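Local coordinates for PrgA (Enterococcus faecalis, PDB 6Z9K), which provides surface exclusion on the enterococcal cell wall, protecting against unwanted conjugation, and is represented by its metal-binding CAP domain, at residues P20-D25 against S184-L189; K47-S52 against S166-L171. All coordinates share one frame; numbering follows the deposited sequence.

Interaction 1 of 2, residues P20-D25 against S184-L189; sequences PKFSAD and SHLHSL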
ATOM      1  N   PRO A  20       9.572 -16.435  10.181  1.00 18.13           N
ATOM      2  CA  PRO A  20      11.007 -16.682  10.150  1.00 18.89           C
ATOM      3  C   PRO A  20      11.544 -16.772   8.729  1.00 18.23           C
ATOM      4  O   PRO A  20      10.818 -17.224   7.826  1.00 18.16           O
ATOM      5  CB  PRO A  20      11.159 -18.037  10.871  1.00 19.08           C
ATOM      6  CG  PRO A  20       9.890 -18.193  11.670  1.00 18.81           C
ATOM      7  CD  PRO A  20       8.824 -17.528  10.805  1.00 18.20           C
ATOM      8  N   LYS A  21      12.761 -16.275   8.532  1.00 18.03           N
ATOM      9  CA  LYS A  21      13.502 -16.298   7.254  1.00 18.82           C
ATOM     10  C   LYS A  21      12.938 -15.314   6.255  1.00 18.08           C
ATOM     11  O   LYS A  21      13.425 -15.272   5.138  1.00 18.06           O
ATOM     12  CB  LYS A  21      13.540 -17.692   6.622  1.00 19.27           C
ATOM     13  CG  LYS A  21      14.040 -18.749   7.572  1.00 20.14           C
ATOM     14  CD  LYS A  21      14.254 -20.031   6.840  1.00 20.83           C
ATOM     15  CE  LYS A  21      14.405 -21.177   7.785  1.00 21.57           C
ATOM     16  NZ  LYS A  21      14.574 -22.471   7.086  1.00 21.87           N
ATOM     17  N   PHE A  22      12.109 -14.374   6.679  1.00 17.25           N
ATOM     18  CA  PHE A  22      11.634 -13.324   5.760  1.00 17.56           C
ATOM     19  C   PHE A  22      12.768 -12.381   5.371  1.00 18.27           C
ATOM     20  O   PHE A  22      13.632 -12.078   6.196  1.00 18.64           O
ATOM     21  CB  PHE A  22      10.466 -12.560   6.377  1.00 17.03           C
ATOM     22  CG  PHE A  22       9.775 -11.647   5.381  1.00 16.71           C
ATOM     23  CD1 PHE A  22       9.092 -12.170   4.293  1.00 16.75           C
ATOM     24  CD2 PHE A  22       9.802 -10.269   5.518  1.00 17.93           C
ATOM     25  CE1 PHE A  22       8.421 -11.342   3.399  1.00 17.25           C
ATOM     26  CE2 PHE A  22       9.198  -9.444   4.576  1.00 17.16           C
ATOM     27  CZ  PHE A  22       8.474  -9.990   3.558  1.00 16.85           C
ATOM     28  N   SER A  23      12.772 -11.958   4.106  1.00 17.95           N
ATOM     29  CA  SER A  23      13.700 -10.942   3.564  1.00 18.64           C
ATOM     30  C   SER A  23      13.078 -10.380   2.301  1.00 18.58           C
ATOM     31  O   SER A  23      12.094 -10.968   1.828  1.00 20.40           O
ATOM     32  CB  SER A  23      15.057 -11.519   3.269  1.00 19.67           C
ATOM     33  OG  SER A  23      14.974 -12.403   2.169  1.00 21.31           O
ATOM     34  N   ALA A  24      13.598  -9.255   1.834  1.00 20.01           N
ATOM     35  CA  ALA A  24      13.054  -8.567   0.656  1.00 20.21           C
ATOM     36  C   ALA A  24      13.277  -9.431  -0.597  1.00 22.60           C
ATOM     37  O   ALA A  24      12.591  -9.179  -1.590  1.00 23.77           O
ATOM     38  CB  ALA A  24      13.701  -7.211   0.540  1.00 20.95           C
ATOM     39  N   ASP A  25      14.100 -10.472  -0.506  1.00 23.48           N
ATOM     40  CA  ASP A  25      14.445 -11.297  -1.695  1.00 25.33           C
ATOM     41  C   ASP A  25      14.350 -12.768  -1.315  1.00 23.48           C
ATOM     42  O   ASP A  25      15.119 -13.594  -1.862  1.00 23.97           O
ATOM     43  CB  ASP A  25      15.820 -10.893  -2.235  1.00 27.96           C
ATOM     44  CG  ASP A  25      16.945 -10.952  -1.239  1.00 32.06           C
ATOM     45  OD1 ASP A  25      16.642 -11.196  -0.060  1.00 34.12           O
ATOM     46  OD2 ASP A  25      18.140 -10.814  -1.665  1.00 38.74           O
ATOM     47  N   SER A 184       7.146  -9.460  -8.233  1.00 19.54           N
ATOM     48  CA  SER A 184       7.373  -8.031  -8.571  1.00 20.89           C
ATOM     49  C   SER A 184       6.885  -7.125  -7.441  1.00 18.35           C
ATOM     50  O   SER A 184       7.504  -6.057  -7.187  1.00 17.61           O
ATOM     51  CB  SER A 184       6.724  -7.690  -9.878  1.00 24.53           C
ATOM     52  OG  SER A 184       5.376  -8.035  -9.800  1.00 29.64           O
ATOM     53  N   HIS A 185       5.768  -7.454  -6.804  1.00 18.15           N
ATOM     54  CA  HIS A 185       5.207  -6.556  -5.754  1.00 17.62           C
ATOM     55  C   HIS A 185       5.988  -6.654  -4.445  1.00 17.44           C
ATOM     56  O   HIS A 185       6.263  -5.629  -3.805  1.00 17.63           O
ATOM     57  CB  HIS A 185       3.769  -6.916  -5.426  1.00 18.93           C
ATOM     58  CG  HIS A 185       2.934  -6.924  -6.646  1.00 21.45           C
ATOM     59  ND1 HIS A 185       2.610  -8.095  -7.300  1.00 23.93           N
ATOM     60  CD2 HIS A 185       2.484  -5.912  -7.406  1.00 22.78           C
ATOM     61  CE1 HIS A 185       1.936  -7.797  -8.412  1.00 24.87           C
ATOM     62  NE2 HIS A 185       1.830  -6.456  -8.505  1.00 25.56           N
ATOM     63  N   LEU A 186       6.349  -7.863  -4.070  1.00 17.70           N
ATOM     64  CA  LEU A 186       7.298  -8.034  -2.933  1.00 17.19           C
ATOM     65  C   LEU A 186       8.516  -7.121  -3.142  1.00 16.97           C
ATOM     66  O   LEU A 186       8.893  -6.336  -2.206  1.00 17.13           O
ATOM     67  CB  LEU A 186       7.707  -9.494  -2.796  1.00 17.78           C
ATOM     68  CG  LEU A 186       8.883  -9.727  -1.852  1.00 17.91           C
ATOM     69  CD1 LEU A 186       8.446  -9.550  -0.422  1.00 17.85           C
ATOM     70  CD2 LEU A 186       9.469 -11.114  -2.064  1.00 19.44           C
ATOM     71  N   HIS A 187       9.183  -7.233  -4.301  1.00 17.94           N
ATOM     72  CA  HIS A 187      10.422  -6.483  -4.570  1.00 18.87           C
ATOM     73  C   HIS A 187      10.151  -4.986  -4.585  1.00 18.25           C
ATOM     74  O   HIS A 187      10.951  -4.198  -4.057  1.00 19.12           O
ATOM     75  CB  HIS A 187      11.040  -6.960  -5.893  1.00 19.24           C
ATOM     76  CG  HIS A 187      11.395  -8.404  -5.846  1.00 20.96           C
ATOM     77  ND1 HIS A 187      11.615  -9.136  -6.994  1.00 21.55           N
ATOM     78  CD2 HIS A 187      11.485  -9.260  -4.802  1.00 22.02           C
ATOM     79  CE1 HIS A 187      11.860 -10.381  -6.663  1.00 23.64           C
ATOM     80  NE2 HIS A 187      11.809 -10.495  -5.317  1.00 24.05           N
ATOM     81  N   SER A 188       9.014  -4.587  -5.152  1.00 17.32           N
ATOM     82  CA  SER A 188       8.707  -3.166  -5.237  1.00 17.39           C
ATOM     83  C   SER A 188       8.415  -2.540  -3.872  1.00 16.37           C
ATOM     84  O   SER A 188       8.928  -1.465  -3.567  1.00 16.27           O
ATOM     85  CB  SER A 188       7.568  -2.974  -6.198  1.00 17.30           C
ATOM     86  OG  SER A 188       7.300  -1.598  -6.292  1.00 19.59           O
ATOM     87  N   LEU A 189       7.529  -3.159  -3.104  1.00 16.82           N
ATOM     88  CA  LEU A 189       7.134  -2.626  -1.786  1.00 16.82           C
ATOM     89  C   LEU A 189       8.361  -2.555  -0.865  1.00 17.07           C
ATOM     90  O   LEU A 189       8.410  -1.685   0.018  1.00 17.08           O
ATOM     91  CB  LEU A 189       6.046  -3.521  -1.194  1.00 17.36           C
ATOM     92  CG  LEU A 189       4.678  -3.497  -1.842  1.00 17.96           C
ATOM     93  CD1 LEU A 189       3.810  -4.527  -1.148  1.00 19.92           C
ATOM     94  CD2 LEU A 189       4.039  -2.123  -1.726  1.00 19.44           C
TER
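Phe22 and Leu186 pass each other in opposite directions and touch where CZ of the phenyl ring of Phe22 lies 4.0 Å from Leu186 CD1, and beside this apolar touch the carbonyl oxygen of Ala24 rests against the helix 184-189. Both side chains hold CG anti to the backbone N, at chi1 -169° for Phe22 and 168° for Leu186; the torsion carries the phenyl ring out towards the helix from a backbone that does not itself aim at it. The leucine methyl stands oblique to the ring. The other branch of the leucine is turned to the loop backbone: Leu186 CD2 lies 3.7 Å from Ala24 O, and Leu186 CG follows at 3.8 Å from the same oxygen. His187 reaches this oxygen too, from the next position on the helix, its CD2 3.4 Å from Ala24 O, which sits at the imidazole edge near the ring plane. The polar end of this imidazole is engaged by Asp27, whose OD1 is hydrogen-bonded to NE2, and that bond helps fix the rotation of the ring. In the CAP domain the short helix also contributes His185 to the magnesium site, which Leu146 of strand 144-148 shares, and His185 ND1 is hydrogen-bonded to Asp178. Leu186 points at the loop and the His187 ring edge reaches it, while their neighbour serves the metal, and the Leu186 side chain remains about 11 Å from the ion. Phe22 also stacks edge-to-face with Phe176, and the buried Leu186 packs on Tyr26 of the helix 26-29, immediately after the loop.

Interaction 2 of 2, residues K47-S52 against S166-L171; sequences KNFPTS and SIRKML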
ATOM      1  N   LYS A  47      -4.112 -14.066   8.662  1.00 21.90           N
ATOM      2  CA  LYS A  47      -5.428 -14.263   7.995  1.00 23.86           C
ATOM      3  C   LYS A  47      -6.518 -13.411   8.650  1.00 23.78           C
ATOM      4  O   LYS A  47      -7.483 -13.102   7.927  1.00 23.52           O
ATOM      5  CB  LYS A  47      -5.784 -15.750   7.952  1.00 26.44           C
ATOM      6  CG  LYS A  47      -6.190 -16.361   9.270  1.00 29.11           C
ATOM      7  CD  LYS A  47      -6.589 -17.814   9.187  1.00 32.68           C
ATOM      8  CE  LYS A  47      -7.367 -18.274  10.408  1.00 36.24           C
ATOM      9  NZ  LYS A  47      -7.468 -19.755  10.397  1.00 39.19           N
ATOM     10  N   ASN A  48      -6.393 -13.086   9.934  1.00 23.80           N
ATOM     11  CA  ASN A  48      -7.438 -12.407  10.739  1.00 25.47           C
ATOM     12  C   ASN A  48      -7.118 -10.923  10.723  1.00 24.47           C
ATOM     13  O   ASN A  48      -6.011 -10.575  11.035  1.00 27.09           O
ATOM     14  CB  ASN A  48      -7.531 -12.942  12.163  1.00 27.27           C
ATOM     15  CG  ASN A  48      -7.912 -14.411  12.161  1.00 30.21           C
ATOM     16  OD1 ASN A  48      -7.101 -15.278  12.479  1.00 35.50           O
ATOM     17  ND2 ASN A  48      -9.099 -14.706  11.666  1.00 33.42           N
ATOM     18  N   PHE A  49      -8.040 -10.089  10.278  1.00 24.25           N
ATOM     19  CA  PHE A  49      -7.920  -8.615  10.415  1.00 23.49           C
ATOM     20  C   PHE A  49      -8.083  -8.222  11.875  1.00 23.91           C
ATOM     21  O   PHE A  49      -9.172  -8.386  12.458  1.00 26.95           O
ATOM     22  CB  PHE A  49      -8.957  -7.914   9.558  1.00 22.96           C
ATOM     23  CG  PHE A  49      -8.773  -6.424   9.512  1.00 23.48           C
ATOM     24  CD1 PHE A  49      -7.599  -5.866   9.053  1.00 22.06           C
ATOM     25  CD2 PHE A  49      -9.801  -5.582   9.883  1.00 24.34           C
ATOM     26  CE1 PHE A  49      -7.427  -4.490   9.007  1.00 22.29           C
ATOM     27  CE2 PHE A  49      -9.634  -4.211   9.818  1.00 24.78           C
ATOM     28  CZ  PHE A  49      -8.446  -3.674   9.394  1.00 23.11           C
ATOM     29  N   PRO A  50      -7.026  -7.688  12.518  1.00 23.18           N
ATOM     30  CA  PRO A  50      -7.093  -7.327  13.926  1.00 25.47           C
ATOM     31  C   PRO A  50      -8.075  -6.167  14.116  1.00 27.51           C
ATOM     32  O   PRO A  50      -7.930  -5.169  13.435  1.00 27.02           O
ATOM     33  CB  PRO A  50      -5.665  -6.934  14.275  1.00 24.83           C
ATOM     34  CG  PRO A  50      -4.865  -7.560  13.206  1.00 24.39           C
ATOM     35  CD  PRO A  50      -5.700  -7.437  11.958  1.00 23.33           C
ATOM     36  N   THR A  51      -9.023  -6.336  15.026  1.00 31.48           N
ATOM     37  CA  THR A  51     -10.169  -5.399  15.211  1.00 35.97           C
ATOM     38  C   THR A  51     -10.252  -4.907  16.668  1.00 38.55           C
ATOM     39  O   THR A  51     -10.144  -5.739  17.591  1.00 40.73           O
ATOM     40  CB  THR A  51     -11.453  -6.083  14.720  1.00 37.53           C
ATOM     41  OG1 THR A  51     -11.643  -7.278  15.480  1.00 44.66           O
ATOM     42  CG2 THR A  51     -11.412  -6.409  13.243  1.00 37.35           C
ATOM     43  N   SER A  52     -10.384  -3.595  16.869  1.00 40.86           N
ATOM     44  CA  SER A  52     -10.670  -2.963  18.185  1.00 43.04           C
ATOM     45  C   SER A  52     -12.109  -2.448  18.168  1.00 45.67           C
ATOM     46  O   SER A  52     -12.772  -2.608  17.123  1.00 41.81           O
ATOM     47  CB  SER A  52      -9.689  -1.860  18.458  1.00 42.48           C
ATOM     48  OG  SER A  52      -9.961  -0.738  17.636  1.00 43.06           O
ATOM     49  N   SER A 166      -9.096  -4.245   3.437  1.00 18.31           N
ATOM     50  CA  SER A 166      -8.650  -4.585   2.066  1.00 17.68           C
ATOM     51  C   SER A 166      -7.170  -4.244   1.895  1.00 16.87           C
ATOM     52  O   SER A 166      -6.430  -4.991   1.254  1.00 16.30           O
ATOM     53  CB  SER A 166      -9.509  -3.805   1.095  1.00 18.63           C
ATOM     54  OG  SER A 166     -10.875  -4.250   1.144  1.00 21.05           O
ATOM     55  N   ILE A 167      -6.774  -3.081   2.379  1.00 16.19           N
ATOM     56  CA  ILE A 167      -5.367  -2.637   2.243  1.00 15.75           C
ATOM     57  C   ILE A 167      -4.460  -3.606   2.983  1.00 14.88           C
ATOM     58  O   ILE A 167      -3.405  -4.003   2.414  1.00 14.99           O
ATOM     59  CB  ILE A 167      -5.195  -1.172   2.664  1.00 15.48           C
ATOM     60  CG1 ILE A 167      -5.852  -0.247   1.643  1.00 15.98           C
ATOM     61  CG2 ILE A 167      -3.720  -0.891   2.902  1.00 15.66           C
ATOM     62  CD1 ILE A 167      -6.010   1.150   2.127  1.00 16.69           C
ATOM     63  N   ARG A 168      -4.808  -4.001   4.198  1.00 15.46           N
ATOM     64  CA  ARG A 168      -3.887  -4.913   4.902  1.00 15.44           C
ATOM     65  C   ARG A 168      -3.837  -6.243   4.141  1.00 15.78           C
ATOM     66  O   ARG A 168      -2.761  -6.816   4.055  1.00 16.30           O
ATOM     67  CB  ARG A 168      -4.320  -5.106   6.348  1.00 17.11           C
ATOM     68  CG  ARG A 168      -3.287  -5.899   7.140  1.00 16.68           C
ATOM     69  CD  ARG A 168      -3.834  -6.204   8.532  1.00 17.58           C
ATOM     70  NE  ARG A 168      -2.847  -6.856   9.387  1.00 17.98           N
ATOM     71  CZ  ARG A 168      -2.638  -8.163   9.489  1.00 18.15           C
ATOM     72  NH1 ARG A 168      -3.347  -9.028   8.821  1.00 18.36           N
ATOM     73  NH2 ARG A 168      -1.718  -8.624  10.323  1.00 19.31           N
ATOM     74  N   LYS A 169      -4.949  -6.765   3.654  1.00 16.38           N
ATOM     75  CA  LYS A 169      -5.011  -8.064   2.940  1.00 18.38           C
ATOM     76  C   LYS A 169      -4.151  -7.938   1.686  1.00 17.97           C
ATOM     77  O   LYS A 169      -3.401  -8.861   1.364  1.00 17.91           O
ATOM     78  CB  LYS A 169      -6.459  -8.443   2.583  1.00 20.78           C
ATOM     79  CG  LYS A 169      -6.567  -9.850   2.021  1.00 23.44           C
ATOM     80  CD  LYS A 169      -8.001 -10.270   1.867  1.00 27.56           C
ATOM     81  CE  LYS A 169      -8.156 -11.437   0.910  1.00 32.09           C
ATOM     82  NZ  LYS A 169      -9.582 -11.603   0.472  1.00 34.62           N
ATOM     83  N   MET A 170      -4.277  -6.819   0.975  1.00 17.58           N
ATOM     84  CA  MET A 170      -3.444  -6.557  -0.222  1.00 17.83           C
ATOM     85  C   MET A 170      -1.958  -6.581   0.127  1.00 17.47           C
ATOM     86  O   MET A 170      -1.181  -7.243  -0.578  1.00 16.07           O
ATOM     87  CB  MET A 170      -3.844  -5.217  -0.858  1.00 19.20           C
ATOM     88  CG  MET A 170      -2.983  -4.838  -2.012  1.00 21.08           C
ATOM     89  SD  MET A 170      -3.388  -3.164  -2.549  1.00 23.14           S
ATOM     90  CE  MET A 170      -4.767  -2.833  -1.475  1.00 30.76           C
ATOM     91  N   LEU A 171      -1.537  -5.922   1.198  1.00 16.27           N
ATOM     92  CA  LEU A 171      -0.101  -5.943   1.555  1.00 15.79           C
ATOM     93  C   LEU A 171       0.322  -7.358   1.918  1.00 15.65           C
ATOM     94  O   LEU A 171       1.417  -7.742   1.541  1.00 15.09           O
ATOM     95  CB  LEU A 171       0.161  -4.969   2.713  1.00 16.27           C
ATOM     96  CG  LEU A 171       0.009  -3.482   2.377  1.00 16.77           C
ATOM     97  CD1 LEU A 171       0.099  -2.622   3.633  1.00 17.53           C
ATOM     98  CD2 LEU A 171       1.023  -3.053   1.327  1.00 16.70           C
TER
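The long helix 160-176 of the CAP domain lies against the three-stranded antiparallel sheet through Ile167, Met170 and Leu171, and its Arg168 turns instead to the loop between helices 32-45 and 53-57. There the arginine meets Phe49 along its arm, and Pro50 and Asn48 at its guanidinium. Its chain is extended from CG to NE, starting with CG anti to the backbone N (chi1 -173°), which brings the guanidinium to the loop, its aliphatic part crossing the phenyl ring of Phe49 obliquely at the edge. Arg168 CD comes to 3.8 Å from Phe49 CD1 and lies near the ring plane; lower down the arm, Arg168 CB is 4.1 Å from Phe49 CE1. The planes of the phenyl ring and the guanidinium are 63° apart, which rules out a parallel stack between them. Pro50 takes one face of the guanidinium: its CD stands 3.8 Å above the plane, offset toward the rim, and 3.9 Å from Arg168 NE. The carbonyl oxygen of Asn48 is a looser neighbour, with Asn48 O 3.8 Å from Arg168 NH1 and oblique to the group. The firm polar partners are other backbone carbonyls: Lys14 O for NE, Gly15 O for NH2 and Asn46 O for NH1. Phe49 is held in turn by Tyr161, an edge-to-face partner from the same helix as the arginine, and by Tyr79 of the helix 70-90. A buried arginine is thus gripped through three nitrogens by carbonyl oxygens, which fixes the guanidinium plane, while apolar carbon packs on its arm and one face. Since these acceptors are neutral, its charge is probably eased by carbonyl dipoles, and the same bonds tie two N-terminal loop regions to the helix.

In the fold
The centres of the two contacts lie 18 Å apart, and both fasten the N-terminal part of the chain to consecutive helices of the CAP domain, 160-176 and 184-189. Along the sequence the order is 20-25, 47-52, 166-171 and 184-189, so interaction 1 pairs the outer two segments and interaction 2 the inner two. The helices also touch directly: Leu189 CD1 is 4.0 Å from Leu171 CD2, joining the contacts through apolar packing. Only interaction 1 includes a magnesium-site residue; interaction 2 lies away from that site. Together they show early loops packing at separate points on two touching helices, the longer of which packs on strand 211-217.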